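Long-range contacts in L-glyceraldehyde 3-phosphate reductase (Clostridium beijerinckii, PDB 6HG6), which binds NADPH and acts as an aldo-keto reductase that detoxifies furfural, probably by reducing its aldehyde group: residues L62-Y66 against G99-W103; G111-L117 against S149-T155. All blocks are in the same frame, centred on the assembly; numbering follows the deposited sequence.

Contact 1 of 2, residues L62-Y66 against G99-W103. With NDP (NADPH dihydro-nicotinamide-adenine-dinucleotide phosphate), chain B.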
loop_
_atom_site.group_PDB
_atom_site.type_symbol
_atom_site.label_atom_id
_atom_site.label_comp_id
_atom_site.label_asym_id
_atom_site.label_seq_id
_atom_site.Cartn_x
_atom_site.Cartn_y
_atom_site.Cartn_z
ATOM N N LEU A 62 -1.404 6.809 -2.659
ATOM C CA LEU A 62 -0.508 7.711 -3.392
ATOM C C LEU A 62 0.639 8.126 -2.494
ATOM O O LEU A 62 0.707 7.745 -1.303
ATOM C CB LEU A 62 -1.313 8.919 -3.856
ATOM C CG LEU A 62 -2.370 8.579 -4.886
ATOM C CD1 LEU A 62 -3.717 8.383 -4.178
ATOM C CD2 LEU A 62 -2.438 9.662 -5.918
ATOM N N ALA A 63 1.550 8.864 -3.092
ATOM C CA ALA A 63 2.674 9.525 -2.428
ATOM C C ALA A 63 2.933 10.766 -3.270
ATOM O O ALA A 63 2.600 10.801 -4.487
ATOM C CB ALA A 63 3.935 8.691 -2.358
ATOM N N ASN A 64 3.557 11.728 -2.634
ATOM C CA ASN A 64 3.891 12.982 -3.330
ATOM C C ASN A 64 4.619 12.679 -4.643
ATOM O O ASN A 64 4.273 13.296 -5.675
ATOM C CB ASN A 64 4.649 13.959 -2.428
ATOM C CG ASN A 64 5.936 13.470 -1.801
ATOM O OD1 ASN A 64 6.397 12.339 -2.050
ATOM N ND2 ASN A 64 6.525 14.357 -1.002
ATOM N N ASN A 65 5.606 11.797 -4.616
ATOM C CA ASN A 65 6.568 11.647 -5.720
ATOM C C ASN A 65 6.161 10.569 -6.724
ATOM O O ASN A 65 6.957 10.361 -7.668
ATOM C CB ASN A 65 7.996 11.476 -5.207
ATOM C CG ASN A 65 8.267 10.156 -4.535
ATOM O OD1 ASN A 65 7.394 9.293 -4.461
ATOM N ND2 ASN A 65 9.480 10.013 -4.023
ATOM N N TYR A 66 4.952 10.005 -6.632
ATOM C CA TYR A 66 4.500 9.018 -7.640
ATOM C C TYR A 66 4.289 9.679 -8.989
ATOM O O TYR A 66 3.741 10.819 -9.080
ATOM C CB TYR A 66 3.224 8.303 -7.213
ATOM C CG TYR A 66 3.377 7.393 -6.031
ATOM C CD1 TYR A 66 4.617 7.100 -5.489
ATOM C CD2 TYR A 66 2.299 6.648 -5.587
ATOM C CE1 TYR A 66 4.767 6.178 -4.462
ATOM C CE2 TYR A 66 2.426 5.758 -4.529
ATOM C CZ TYR A 66 3.666 5.520 -3.954
ATOM O OH TYR A 66 3.822 4.656 -2.878
ATOM N N GLY A 99 8.583 12.012 2.464
ATOM C CA GLY A 99 9.774 11.464 3.139
ATOM C C GLY A 99 10.866 11.012 2.199
ATOM O O GLY A 99 12.037 10.915 2.644
ATOM N N TYR A 100 10.526 10.753 0.934
ATOM C CA TYR A 100 11.483 10.507 -0.157
ATOM C C TYR A 100 11.652 11.807 -0.942
ATOM O O TYR A 100 11.039 12.834 -0.594
ATOM C CB TYR A 100 11.074 9.329 -1.062
ATOM C CG TYR A 100 11.431 7.967 -0.500
ATOM C CD1 TYR A 100 12.734 7.511 -0.507
ATOM C CD2 TYR A 100 10.466 7.141 0.055
ATOM C CE1 TYR A 100 13.075 6.241 -0.050
ATOM C CE2 TYR A 100 10.786 5.881 0.553
ATOM C CZ TYR A 100 12.096 5.452 0.528
ATOM O OH TYR A 100 12.413 4.219 1.017
ATOM N N LYS A 101 12.470 11.764 -1.982
ATOM C CA LYS A 101 12.838 13.001 -2.700
ATOM C C LYS A 101 11.647 13.439 -3.544
ATOM O O LYS A 101 11.123 12.623 -4.343
ATOM C CB LYS A 101 14.070 12.848 -3.564
ATOM C CG LYS A 101 14.493 14.170 -4.192
ATOM C CD LYS A 101 15.759 14.035 -4.922
ATOM C CE LYS A 101 16.187 15.344 -5.516
ATOM N NZ LYS A 101 17.556 15.214 -6.024
ATOM N N MET A 102 11.209 14.672 -3.331
ATOM C CA MET A 102 10.100 15.252 -4.106
ATOM C C MET A 102 10.610 16.432 -4.928
ATOM O O MET A 102 10.246 16.500 -6.117
ATOM C CB MET A 102 8.969 15.695 -3.175
ATOM C CG MET A 102 7.825 16.354 -3.908
ATOM S SD MET A 102 6.950 15.089 -4.883
ATOM C CE MET A 102 5.941 16.158 -5.900
ATOM N N TRP A 103 11.363 17.365 -4.343
ATOM C CA TRP A 103 11.887 18.521 -5.106
ATOM C C TRP A 103 13.325 18.749 -4.683
ATOM O O TRP A 103 13.790 18.066 -3.766
ATOM C CB TRP A 103 10.979 19.758 -4.972
ATOM C CG TRP A 103 10.863 20.372 -3.604
ATOM C CD1 TRP A 103 11.748 21.259 -3.041
ATOM C CD2 TRP A 103 9.784 20.232 -2.664
ATOM N NE1 TRP A 103 11.310 21.624 -1.790
ATOM C CE2 TRP A 103 10.110 21.025 -1.538
ATOM C CE3 TRP A 103 8.613 19.463 -2.601
ATOM C CZ2 TRP A 103 9.277 21.115 -0.420
ATOM C CZ3 TRP A 103 7.805 19.557 -1.490
ATOM C CH2 TRP A 103 8.155 20.341 -0.392
HETATM P PA NDP B . 2.775 -5.410 -7.109
HETATM O O1A NDP B . 3.912 -6.131 -6.465
HETATM O O2A NDP B . 1.335 -5.768 -6.922
HETATM O O5B NDP B . 3.070 -5.230 -8.680
HETATM C C5B NDP B . 2.085 -4.569 -9.518
HETATM C C4B NDP B . 2.379 -4.869 -10.965
HETATM O O4B NDP B . 2.404 -6.311 -11.130
HETATM C C3B NDP B . 1.360 -4.365 -11.997
HETATM O O3B NDP B . 1.619 -3.039 -12.452
HETATM C C2B NDP B . 1.546 -5.384 -13.114
HETATM O O2B NDP B . 2.724 -5.016 -13.826
HETATM C C1B NDP B . 1.783 -6.674 -12.339
HETATM N N9A NDP B . 0.588 -7.434 -11.992
HETATM C C8A NDP B . -0.415 -7.068 -11.129
HETATM N N7A NDP B . -1.334 -7.989 -10.975
HETATM C C5A NDP B . -0.911 -9.032 -11.786
HETATM C C6A NDP B . -1.456 -10.303 -12.058
HETATM N N6A NDP B . -2.587 -10.750 -11.517
HETATM N N1A NDP B . -0.775 -11.110 -12.911
HETATM C C2A NDP B . 0.365 -10.653 -13.450
HETATM N N3A NDP B . 0.974 -9.483 -13.262
HETATM C C4A NDP B . 0.280 -8.708 -12.409
HETATM O O3 NDP B . 2.824 -3.879 -6.589
HETATM P PN NDP B . 3.774 -2.617 -6.848
HETATM O O1N NDP B . 3.295 -1.957 -8.097
HETATM O O2N NDP B . 5.217 -2.977 -6.699
HETATM O O5D NDP B . 3.363 -1.702 -5.585
HETATM C C5D NDP B . 1.949 -1.557 -5.290
HETATM C C4D NDP B . 1.730 -0.260 -4.547
HETATM O O4D NDP B . 2.465 -0.291 -3.311
HETATM C C3D NDP B . 2.244 1.010 -5.221
HETATM O O3D NDP B . 1.354 1.427 -6.247
HETATM C C2D NDP B . 2.297 1.950 -4.011
HETATM O O2D NDP B . 1.014 2.437 -3.717
HETATM C C1D NDP B . 2.795 1.028 -2.902
HETATM N N1N NDP B . 4.263 1.123 -2.704
HETATM C C2N NDP B . 4.759 1.700 -1.560
HETATM C C3N NDP B . 6.071 2.067 -1.430
HETATM C C7N NDP B . 6.530 2.701 -0.144
HETATM O O7N NDP B . 5.713 2.997 0.749
HETATM N N7N NDP B . 7.834 2.950 -0.029
HETATM C C4N NDP B . 6.981 1.804 -2.599
HETATM C C5N NDP B . 6.391 0.999 -3.689
HETATM C C6N NDP B . 5.128 0.635 -3.666
HETATM P P2B NDP B . 2.773 -5.361 -15.404
HETATM O O1X NDP B . 1.402 -5.403 -16.048
HETATM O O2X NDP B . 3.641 -4.260 -15.993
HETATM O O3X NDP B . 3.460 -6.719 -15.410
HETATM O O HOH W 1 7.950 10.957 -0.369
#
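One ordered water is gripped between Asn64 and Tyr100: it donates to Asn64 OD1 at 2.7 Å and accepts from the backbone N of Tyr100 at 2.9 Å. At the other end of the Asn64 side-chain amide, ND2 is hydrogen-bonded to the hydroxyls of Ser119 and Tyr115 on helix 113-127, and with the water on OD1 both polar atoms of this buried group have partners. The neighbouring Asn65 makes the direct bond across the contact, from ND2 to Lys101 O at 3.1 Å and nearly straight, with an N-H...O angle of 165°. The carbonyl oxygen lies in the amide plane of Asn65, whereas the nitrogen stands well above the plane of the Lys101 carbonyl. With chi1 at 70°, CG of Asn65 sits between its own backbone N and carbonyl carbon, and the amide reaches over to Lys101, where ND2 also touches Tyr100 CB.

Met102 lies alongside Asn64, running the other way; a kink at its second torsion brings SD to 3.3 Å from Asn64 O, while CB packs 3.5 Å from Asn64 ND2.

Both asparagines occupy the middle of a type I turn from Ala63 to Tyr66. At its two ends, Ala63 CB lies over one face of the Tyr66 ring, toward the rim, and Tyr66 OH, hydrogen-bonded to Lys97, lies 3.3 Å from NADPH C2D. Asn65 directly and Asn64 through water thus join the turn to the loop after strand 93-98, and Asn64 ND2 ties it to helix 113-127, consistent with a defined position for the turn carrying this cofactor-touching tyrosine.

Contact 2 of 2, residues G111-L117 against S149-T155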
loop_
_atom_site.group_PDB
_atom_site.type_symbol
_atom_site.label_atom_id
_atom_site.label_comp_id
_atom_site.label_asym_id
_atom_site.label_seq_id
_atom_site.Cartn_x
_atom_site.Cartn_y
_atom_site.Cartn_z
ATOM N N GLY A 111 11.675 13.891 5.735
ATOM C CA GLY A 111 11.686 14.059 7.299
ATOM C C GLY A 111 11.576 15.405 8.126
ATOM O O GLY A 111 11.055 15.397 9.319
ATOM N N SER A 112 12.087 16.564 7.710
ATOM C CA SER A 112 11.854 17.823 8.465
ATOM C C SER A 112 10.373 18.200 8.491
ATOM O O SER A 112 9.639 17.864 7.558
ATOM C CB SER A 112 12.644 18.980 7.882
ATOM O OG SER A 112 12.163 19.331 6.575
ATOM N N ARG A 113 9.953 18.956 9.516
ATOM C CA ARG A 113 8.606 19.553 9.592
ATOM C C ARG A 113 8.385 20.433 8.345
ATOM O O ARG A 113 7.324 20.349 7.744
ATOM C CB ARG A 113 8.500 20.368 10.888
ATOM C CG ARG A 113 7.200 21.142 11.043
ATOM C CD ARG A 113 7.305 21.882 12.356
ATOM N NE ARG A 113 6.061 22.544 12.646
ATOM C CZ ARG A 113 4.976 21.955 13.136
ATOM N NH1 ARG A 113 5.008 20.671 13.449
ATOM N NH2 ARG A 113 3.883 22.695 13.338
ATOM N N LYS A 114 9.383 21.217 7.933
ATOM C CA LYS A 114 9.255 22.080 6.730
ATOM C C LYS A 114 8.838 21.244 5.517
ATOM O O LYS A 114 7.830 21.549 4.892
ATOM C CB LYS A 114 10.565 22.820 6.496
ATOM C CG LYS A 114 10.754 23.363 5.095
ATOM C CD LYS A 114 9.823 24.477 4.740
ATOM C CE LYS A 114 10.314 25.200 3.484
ATOM N NZ LYS A 114 9.539 26.424 3.191
ATOM N N TYR A 115 9.568 20.172 5.209
ATOM C CA TYR A 115 9.263 19.357 4.018
ATOM C C TYR A 115 7.903 18.692 4.180
ATOM O O TYR A 115 7.090 18.693 3.253
ATOM C CB TYR A 115 10.401 18.368 3.787
ATOM C CG TYR A 115 10.052 17.281 2.815
ATOM C CD1 TYR A 115 9.485 17.553 1.587
ATOM C CD2 TYR A 115 10.320 15.960 3.134
ATOM C CE1 TYR A 115 9.182 16.527 0.702
ATOM C CE2 TYR A 115 10.041 14.934 2.254
ATOM C CZ TYR A 115 9.464 15.222 1.032
ATOM O OH TYR A 115 9.129 14.186 0.194
ATOM N N ILE A 116 7.689 18.045 5.322
ATOM C CA ILE A 116 6.479 17.216 5.513
ATOM C C ILE A 116 5.258 18.113 5.343
ATOM O O ILE A 116 4.354 17.764 4.594
ATOM C CB ILE A 116 6.543 16.449 6.842
ATOM C CG1 ILE A 116 7.627 15.376 6.803
ATOM C CG2 ILE A 116 5.170 15.936 7.194
ATOM C CD1 ILE A 116 7.859 14.705 8.154
ATOM N N LEU A 117 5.205 19.260 6.022
ATOM C CA LEU A 117 4.003 20.098 5.953
ATOM C C LEU A 117 3.903 20.804 4.607
ATOM O O LEU A 117 2.785 20.927 4.128
ATOM C CB LEU A 117 3.968 21.041 7.152
ATOM C CG LEU A 117 3.869 20.344 8.516
ATOM C CD1 LEU A 117 3.832 21.400 9.604
ATOM C CD2 LEU A 117 2.629 19.510 8.556
ATOM N N SER A 149 9.519 14.692 13.064
ATOM C CA SER A 149 8.745 14.076 11.968
ATOM C C SER A 149 7.345 13.688 12.467
ATOM O O SER A 149 6.349 13.943 11.781
ATOM C CB SER A 149 9.482 12.888 11.375
ATOM O OG SER A 149 10.810 13.233 11.031
ATOM N N MET A 150 7.266 13.141 13.665
ATOM C CA MET A 150 5.969 12.686 14.216
ATOM C C MET A 150 5.111 13.911 14.588
ATOM O O MET A 150 3.900 13.887 14.317
ATOM C CB MET A 150 6.177 11.757 15.419
ATOM C CG MET A 150 6.845 10.411 15.050
ATOM S SD MET A 150 6.047 9.489 13.702
ATOM C CE MET A 150 6.983 10.015 12.262
ATOM N N MET A 151 5.706 14.964 15.110
ATOM C CA MET A 151 4.935 16.204 15.422
ATOM C C MET A 151 4.403 16.816 14.125
ATOM O O MET A 151 3.335 17.439 14.159
ATOM C CB MET A 151 5.780 17.200 16.221
ATOM C CG MET A 151 5.925 16.783 17.655
ATOM S SD MET A 151 6.874 17.973 18.658
ATOM C CE MET A 151 5.723 19.336 18.474
ATOM N N ALA A 152 5.105 16.648 13.002
ATOM C CA ALA A 152 4.631 17.119 11.690
ATOM C C ALA A 152 3.379 16.330 11.302
ATOM O O ALA A 152 2.405 16.947 10.849
ATOM C CB ALA A 152 5.741 17.014 10.647
ATOM N N LEU A 153 3.367 14.997 11.474
ATOM C CA LEU A 153 2.149 14.203 11.175
ATOM C C LEU A 153 1.022 14.688 12.097
ATOM O O LEU A 153 -0.146 14.825 11.667
ATOM C CB LEU A 153 2.422 12.720 11.385
ATOM C CG LEU A 153 3.476 12.080 10.492
ATOM C CD1 LEU A 153 3.499 10.581 10.684
ATOM C CD2 LEU A 153 3.199 12.392 9.052
ATOM N N ASP A 154 1.341 14.920 13.361
ATOM C CA ASP A 154 0.338 15.385 14.338
ATOM C C ASP A 154 -0.241 16.747 13.894
ATOM O O ASP A 154 -1.459 16.943 13.947
ATOM C CB ASP A 154 0.927 15.466 15.728
ATOM C CG ASP A 154 -0.064 15.997 16.759
ATOM O OD1 ASP A 154 -1.133 15.326 16.935
ATOM O OD2 ASP A 154 0.215 17.082 17.340
ATOM N N THR A 155 0.599 17.665 13.442
ATOM C CA THR A 155 0.135 18.966 12.947
ATOM C C THR A 155 -0.814 18.739 11.761
ATOM O O THR A 155 -1.851 19.399 11.720
ATOM C CB THR A 155 1.311 19.856 12.568
ATOM O OG1 THR A 155 2.025 20.121 13.783
ATOM C CG2 THR A 155 0.845 21.112 11.885
#
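The two terminal nitrogens of Arg113 both donate to the hydroxyl oxygen of Thr155. NH1 lies 3.1 Å and NH2 3.2 Å from Thr155 OG1, and the hydroxyl oxygen sits near the guanidinium plane at its edge. Sharing one acceptor bends both bonds, the NH1 one to 146°. CG of Arg113 is anti to its backbone N (chi1 175°) and the chain stays extended through NE, which carries the guanidinium across to helix 146-158, where it meets Thr155 at about a right angle. Leu117 CD1 lies over the centre of one guanidinium face.

The threonine hydroxyl is fully engaged: while accepting from the arginine, Thr155 OG1 donates over 3.0 Å to Met151 O one turn earlier. That carbonyl already takes the helical bond from Thr155 N, and the two donors reach it from opposite faces of its plane.

At the other end, Ser149 OG donates to Gly111 O over 2.8 Å, satisfying a carbonyl just ahead of helix 113-127. The start of that helix is well supplied with acceptors: Ser112 OG, at the N-cap, receives Tyr115 N, and Glu148 receives the backbone N of Arg113.

Between these polar ends the helices meet through apolar groups, Ala152 CB lying 3.7 Å from Ile116 CG2. Beside the arginine bond, Leu117 CD1 packs on Thr155 CG2 at 3.8 Å.

The axes of segments 113-117 and 149-155 approach to 9.0 Å at an angle of 34°, with both helices pointing roughly the same way, and Ile116 and Leu153 both rest on Phe135 of strand 132-137. Such side-by-side helices, packed outside consecutive parallel strands, are characteristic of the (beta/alpha)8 TIM barrel.

Overall arrangement
The two contacts lie on the same side of the TIM barrel, their centres 14 Å apart, and follow one another along the chain, both segments of contact 1 preceding those of contact 2. Contact 1 joins the loops after the neighbouring strands 59-61 and 93-98, near the cofactor; contact 2 lies farther from the chain's centre, between helices 113-127 and 146-158. They meet at Tyr115, whose ring packs edge-to-face with Trp103 and whose OH lies 2.9 Å from Asn64 ND2, probably hydrogen-bonded. The long loop from strand 93-98 to helix 113-127 therefore links them, connecting the surroundings of the nicotinamide to the outer helical layer of the barrel.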